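Local coordinates for carbon monoxide dehydrogenase (Thermococcus sp. AM4, PDB 6T7J), which catalyses the reversible oxidation of carbon monoxide to carbon dioxide as a homodimeric nickel-iron enzyme, captured here with a nickel-free cluster C, at the interface of chains A and B. Residues are numbered along the deposited sequence; one frame, centred on the assembly and turned at random. Chains: chain A/B, Carbon monoxide dehydrogenase.

Contact 1: the interface of chains A and B. Residues chain A 94-95, 98, 197, 201; chain B 198, 201-202.
The backbone carbonyls of B:Cys198 and B:Met201 are the flat groups here, approached by the methyl groups of A:Ala98 and A:Ala95. A:Ala98 CB comes within 3.3 Å of B:Cys198 O, and one helical turn away A:Ala95 CB lies 3.7 Å from B:Met201 O. This is the centre of the homodimer interface of a prismane/CO dehydrogenase family enzyme, where helix 193-203 of one chain packs against helix 81-115 and the equivalent 193-203 helix of the other.

The small alanine side chains probably let helix 193-203 of chain B come close. B:Cys198 turns SG back over A:Ala98, 3.6 Å from its CB, while A:Val197 lays CG1 against the CA and CB of the same cysteine. At the two-fold axis A:Met201 and B:Met201 reach for each other tip to tip, their SD atoms 3.5 Å apart. Each methionine side chain curls at chi2 (-42°) and again at chi3 (-68°), which brings the thioether rather than an extended methyl to the axis. The CE of each methionine touches the SD of the other at 3.7 Å, and B:Met201 CE also rests near A:Ala95 CB. With alanine in place of A:Met201, the sulfur and terminal methyl of B:Met201 would probably lose their facing thioether and be freer to turn into the gap left at the axis.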
loop_
_atom_site.group_PDB
_atom_site.type_symbol
_atom_site.label_atom_id
_atom_site.label_comp_id
_atom_site.label_asym_id
_atom_site.label_seq_id
_atom_site.Cartn_x
_atom_site.Cartn_y
_atom_site.Cartn_z
ATOM N N ALA A 94 -5.169 -2.989 -3.105
ATOM C CA ALA A 94 -4.725 -2.425 -1.836
ATOM C C ALA A 94 -5.130 -0.965 -1.710
ATOM O O ALA A 94 -5.637 -0.545 -0.665
ATOM C CB ALA A 94 -3.210 -2.573 -1.698
ATOM N N ALA A 95 -4.932 -0.178 -2.772
ATOM C CA ALA A 95 -5.251 1.245 -2.698
ATOM C C ALA A 95 -6.754 1.481 -2.575
ATOM O O ALA A 95 -7.191 2.359 -1.817
ATOM C CB ALA A 95 -4.688 1.972 -3.918
ATOM N N ALA A 98 -7.805 0.567 0.861
ATOM C CA ALA A 98 -7.296 1.569 1.792
ATOM C C ALA A 98 -8.152 2.829 1.786
ATOM O O ALA A 98 -8.416 3.411 2.844
ATOM C CB ALA A 98 -5.847 1.909 1.449
ATOM N N VAL A 197 -4.179 -4.654 3.747
ATOM C CA VAL A 197 -3.563 -3.669 2.854
ATOM C C VAL A 197 -2.041 -3.740 2.952
ATOM O O VAL A 197 -1.326 -3.789 1.936
ATOM C CB VAL A 197 -4.082 -2.254 3.173
ATOM C CG1 VAL A 197 -3.152 -1.196 2.589
ATOM C CG2 VAL A 197 -5.498 -2.072 2.645
ATOM N N MET A 201 0.970 -4.683 0.193
ATOM C CA MET A 201 2.160 -3.872 -0.074
ATOM C C MET A 201 3.449 -4.653 0.177
ATOM O O MET A 201 4.476 -4.376 -0.454
ATOM C CB MET A 201 2.135 -2.593 0.764
ATOM C CG MET A 201 1.051 -1.609 0.344
ATOM S SD MET A 201 0.896 -1.469 -1.451
ATOM C CE MET A 201 2.447 -0.664 -1.864
ATOM N N CYS B 198 -1.574 2.062 5.216
ATOM C CA CYS B 198 -2.858 2.162 4.533
ATOM C C CYS B 198 -3.190 3.609 4.185
ATOM O O CYS B 198 -3.777 3.882 3.131
ATOM C CB CYS B 198 -3.947 1.530 5.399
ATOM S SG CYS B 198 -5.629 2.017 5.009
ATOM N N MET B 201 -1.385 4.456 1.066
ATOM C CA MET B 201 -2.110 3.900 -0.079
ATOM C C MET B 201 -3.379 4.691 -0.387
ATOM O O MET B 201 -3.818 4.737 -1.543
ATOM C CB MET B 201 -2.440 2.426 0.162
ATOM C CG MET B 201 -1.217 1.518 0.161
ATOM S SD MET B 201 -0.041 1.937 -1.145
ATOM C CE MET B 201 -0.974 1.471 -2.606
ATOM N N HIS B 202 -3.977 5.323 0.627
ATOM C CA HIS B 202 -5.158 6.154 0.401
ATOM C C HIS B 202 -4.790 7.521 -0.171
ATOM O O HIS B 202 -5.465 8.014 -1.082
ATOM C CB HIS B 202 -5.944 6.315 1.707
ATOM C CG HIS B 202 -7.103 7.261 1.609
ATOM N ND1 HIS B 202 -7.522 8.035 2.669
ATOM C CD2 HIS B 202 -7.932 7.555 0.579
ATOM C CE1 HIS B 202 -8.557 8.767 2.298
ATOM N NE2 HIS B 202 -8.825 8.496 1.032
#

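Contact 2: the interface of chains A and B. Residues chain A 453, 555-556, 578; chain B 58-60.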
loop_
_atom_site.group_PDB
_atom_site.type_symbol
_atom_site.label_atom_id
_atom_site.label_comp_id
_atom_site.label_asym_id
_atom_site.label_seq_id
_atom_site.Cartn_x
_atom_site.Cartn_y
_atom_site.Cartn_z
ATOM N N ASN A 453 -14.922 7.210 -17.064
ATOM C CA ASN A 453 -13.621 7.134 -17.711
ATOM C C ASN A 453 -13.736 7.731 -19.107
ATOM O O ASN A 453 -14.497 7.216 -19.936
ATOM C CB ASN A 453 -13.137 5.683 -17.773
ATOM C CG ASN A 453 -11.661 5.566 -18.115
ATOM O OD1 ASN A 453 -11.140 6.303 -18.953
ATOM N ND2 ASN A 453 -10.981 4.622 -17.472
ATOM N N TRP A 555 -15.527 2.146 -15.166
ATOM C CA TRP A 555 -14.709 2.322 -13.974
ATOM C C TRP A 555 -13.350 2.936 -14.315
ATOM O O TRP A 555 -12.851 2.834 -15.439
ATOM C CB TRP A 555 -14.509 0.985 -13.262
ATOM C CG TRP A 555 -13.588 0.051 -13.986
ATOM C CD1 TRP A 555 -13.930 -0.866 -14.935
ATOM C CD2 TRP A 555 -12.167 -0.056 -13.817
ATOM N NE1 TRP A 555 -12.812 -1.536 -15.370
ATOM C CE2 TRP A 555 -11.717 -1.058 -14.700
ATOM C CE3 TRP A 555 -11.233 0.596 -13.005
ATOM C CZ2 TRP A 555 -10.375 -1.423 -14.793
ATOM C CZ3 TRP A 555 -9.902 0.234 -13.100
ATOM C CH2 TRP A 555 -9.486 -0.765 -13.989
ATOM N N MET A 556 -12.753 3.587 -13.313
ATOM C CA MET A 556 -11.389 4.101 -13.429
ATOM C C MET A 556 -10.574 4.012 -12.147
ATOM O O MET A 556 -9.340 3.987 -12.234
ATOM C CB MET A 556 -11.394 5.562 -13.904
ATOM C CG MET A 556 -11.960 6.560 -12.898
ATOM S SD MET A 556 -10.759 7.205 -11.708
ATOM C CE MET A 556 -11.855 7.906 -10.474
ATOM N N VAL A 578 -14.505 -1.374 -18.767
ATOM C CA VAL A 578 -13.173 -0.858 -19.057
ATOM C C VAL A 578 -12.187 -1.994 -18.822
ATOM O O VAL A 578 -12.275 -2.696 -17.808
ATOM C CB VAL A 578 -12.830 0.369 -18.190
ATOM C CG1 VAL A 578 -11.372 0.764 -18.362
ATOM C CG2 VAL A 578 -13.744 1.536 -18.539
ATOM N N CYS B 58 -4.635 5.098 -11.828
ATOM C CA CYS B 58 -6.012 4.935 -12.199
ATOM C C CYS B 58 -6.118 4.469 -13.623
ATOM O O CYS B 58 -5.160 4.477 -14.335
ATOM C CB CYS B 58 -6.823 6.192 -11.922
ATOM S SG CYS B 58 -6.889 7.436 -13.181
ATOM N N ALA B 59 -7.300 4.038 -14.019
ATOM C CA ALA B 59 -7.526 3.539 -15.353
ATOM C C ALA B 59 -7.573 4.585 -16.437
ATOM O O ALA B 59 -7.659 4.242 -17.580
ATOM C CB ALA B 59 -8.740 2.654 -15.397
ATOM N N MET B 60 -7.591 5.854 -16.085
ATOM C CA MET B 60 -7.471 6.884 -17.105
ATOM C C MET B 60 -6.040 7.052 -17.592
ATOM O O MET B 60 -5.819 7.729 -18.601
ATOM C CB MET B 60 -7.991 8.216 -16.570
ATOM C CG MET B 60 -9.350 8.137 -15.902
ATOM S SD MET B 60 -10.090 9.765 -15.687
ATOM C CE MET B 60 -8.993 10.491 -14.471
#
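B:Ala59 plugs into a notch formed by A:Trp555 and A:Met556, and the packing is tight there. Its backbone N donates to A:Met556 O at 2.7 Å, a nearly straight bond (176° at H) lying in the carbonyl plane on a lone pair. Its methyl group sits over the six-membered ring of the indole, CB being 4.0 Å from the centroid in a CH-pi contact. A:Val578 CG1 caps the same face nearer the rim, and the ring is pinned from within its own chain by A:Trp555 NE1 bonding to A:Val578 O at 2.8 Å.

The other flank is looser. A:Asn453 ND2 makes a weak bond to B:Ala59 O at 3.3 Å, and the same nitrogen donates to A:Trp555 O in the amide plane, which helps fix the rotation of the amide. The A:Asn453 amide and B:Met60 side chain run antiparallel past one another, OD1 nearing B:Met60 CG, which rests 3.8 Å from A:Met556 CB. A:Met556 SD lies farther off, 4.1 Å from B:Cys58 CB.

B:Cys58 and B:Met60 line the pocket of cluster B, the [4Fe-4S] cluster, and A:Met556 that of cluster C; electrons pass between these clusters across the subunits, a route this contact probably helps align.

Contact 3: the interface of chains A and B. Residues chain A 98, 101-102, 105, 194, 197; chain B 195, 198.
Helix 193-203 of chain B runs here beside a charged patch built from helices 81-115 and 193-203 of chain A, at the homodimer interface. The patch centres on A:Arg105, whose guanidinium has B:Arg195 CG lying over the centre of one face, 3.5 Å above the plane. The two arginines cross obliquely with their guanidinium planes only 13° apart, but they are displaced along each other: the aliphatic CD of A:Arg105 lies beneath the rim of the B:Arg195 guanidinium, and methylene rather than charge faces each cation.

Two carboxylates fix the position and rotation of the A:Arg105 guanidinium. A:Asp102 OD1 takes both NE and NH1, each at 2.9 Å, a side-on grip on one oxygen. At the neighbouring edge NH2 forms a salt bridge with A:Asp194 OD2 at 2.7 Å, straight (174° at H), in the guanidinium plane and on the syn lone pair. The bend at chi3 (-39°) turns the head of A:Arg105 back between the two aspartates. Their negative charge probably makes the site favourable for both arginines, with A:Asp102 OD1 also 5.2 Å from B:Arg195 NE. The A:Asp194 side chain lies parallel to that of B:Arg195, its OD2 3.7 Å from B:Arg195 CA.

B:Cys198 completes the rim: its SG sits in the A:Arg105 guanidinium plane, 3.5 Å from A:Arg105 NH1 and 3.7 Å from A:Asp194 OD1.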
loop_
_atom_site.group_PDB
_atom_site.type_symbol
_atom_site.label_atom_id
_atom_site.label_comp_id
_atom_site.label_asym_id
_atom_site.label_seq_id
_atom_site.Cartn_x
_atom_site.Cartn_y
_atom_site.Cartn_z
ATOM N N ALA A 98 -7.805 0.567 0.861
ATOM C CA ALA A 98 -7.296 1.569 1.792
ATOM C C ALA A 98 -8.152 2.829 1.786
ATOM O O ALA A 98 -8.416 3.411 2.844
ATOM C CB ALA A 98 -5.847 1.909 1.449
ATOM N N SER A 101 -11.261 2.043 3.608
ATOM C CA SER A 101 -10.978 1.820 5.018
ATOM C C SER A 101 -10.745 3.129 5.759
ATOM O O SER A 101 -11.178 3.277 6.903
ATOM C CB SER A 101 -9.767 0.909 5.169
ATOM O OG SER A 101 -9.199 1.082 6.454
ATOM N N ASP A 102 -10.053 4.084 5.136
ATOM C CA ASP A 102 -9.853 5.380 5.781
ATOM C C ASP A 102 -11.169 6.142 5.893
ATOM O O ASP A 102 -11.420 6.820 6.902
ATOM C CB ASP A 102 -8.814 6.194 5.013
ATOM C CG ASP A 102 -7.495 6.314 5.762
ATOM O OD1 ASP A 102 -7.341 5.655 6.814
ATOM O OD2 ASP A 102 -6.612 7.069 5.302
ATOM N N ARG A 105 -12.805 4.630 8.740
ATOM C CA ARG A 105 -12.106 4.982 9.973
ATOM C C ARG A 105 -12.516 6.360 10.467
ATOM O O ARG A 105 -12.701 6.564 11.672
ATOM C CB ARG A 105 -10.594 4.921 9.752
ATOM C CG ARG A 105 -9.775 4.798 11.028
ATOM C CD ARG A 105 -8.320 5.166 10.785
ATOM N NE ARG A 105 -7.831 4.678 9.498
ATOM C CZ ARG A 105 -7.201 3.521 9.326
ATOM N NH1 ARG A 105 -6.793 3.157 8.118
ATOM N NH2 ARG A 105 -6.977 2.721 10.360
ATOM N N ASP A 194 -6.384 -3.075 7.800
ATOM C CA ASP A 194 -5.085 -2.447 7.583
ATOM C C ASP A 194 -3.988 -3.488 7.417
ATOM O O ASP A 194 -3.056 -3.286 6.629
ATOM C CB ASP A 194 -4.758 -1.502 8.740
ATOM C CG ASP A 194 -5.720 -0.328 8.827
ATOM O OD1 ASP A 194 -6.543 -0.158 7.902
ATOM O OD2 ASP A 194 -5.652 0.427 9.822
ATOM N N VAL A 197 -4.179 -4.654 3.747
ATOM C CA VAL A 197 -3.563 -3.669 2.854
ATOM C C VAL A 197 -2.041 -3.740 2.952
ATOM O O VAL A 197 -1.326 -3.789 1.936
ATOM C CB VAL A 197 -4.082 -2.254 3.173
ATOM C CG1 VAL A 197 -3.152 -1.196 2.589
ATOM C CG2 VAL A 197 -5.498 -2.072 2.645
ATOM N N ARG B 195 -1.853 1.359 9.939
ATOM C CA ARG B 195 -2.633 2.536 9.578
ATOM C C ARG B 195 -1.810 3.511 8.744
ATOM O O ARG B 195 -2.327 4.114 7.802
ATOM C CB ARG B 195 -3.171 3.236 10.823
ATOM C CG ARG B 195 -3.951 4.500 10.487
ATOM C CD ARG B 195 -4.148 5.406 11.682
ATOM N NE ARG B 195 -4.970 6.562 11.333
ATOM C CZ ARG B 195 -5.534 7.373 12.220
ATOM N NH1 ARG B 195 -6.267 8.399 11.811
ATOM N NH2 ARG B 195 -5.365 7.158 13.519
ATOM N N CYS B 198 -1.574 2.062 5.216
ATOM C CA CYS B 198 -2.858 2.162 4.533
ATOM C C CYS B 198 -3.190 3.609 4.185
ATOM O O CYS B 198 -3.777 3.882 3.131
ATOM C CB CYS B 198 -3.947 1.530 5.399
ATOM S SG CYS B 198 -5.629 2.017 5.009
#

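Contacts 1 and 3 are adjoining stretches of one helix-packing surface, their C-alpha centres about 6 Å apart. They share A:Ala98, A:Val197 and B:Cys198 on helices 81-115 and 193-203, so the apolar core at the two-fold axis grades directly into the charged patch. Contact 2 stands apart, about 18 Å from contact 1 and 22 Å from contact 3, and is built from loops rather than helices. Repeated by the two-fold symmetry, the helical pair probably anchors the dimer, while contact 2 and its twin tie the cluster-binding loops of each subunit to the active-site side of the other.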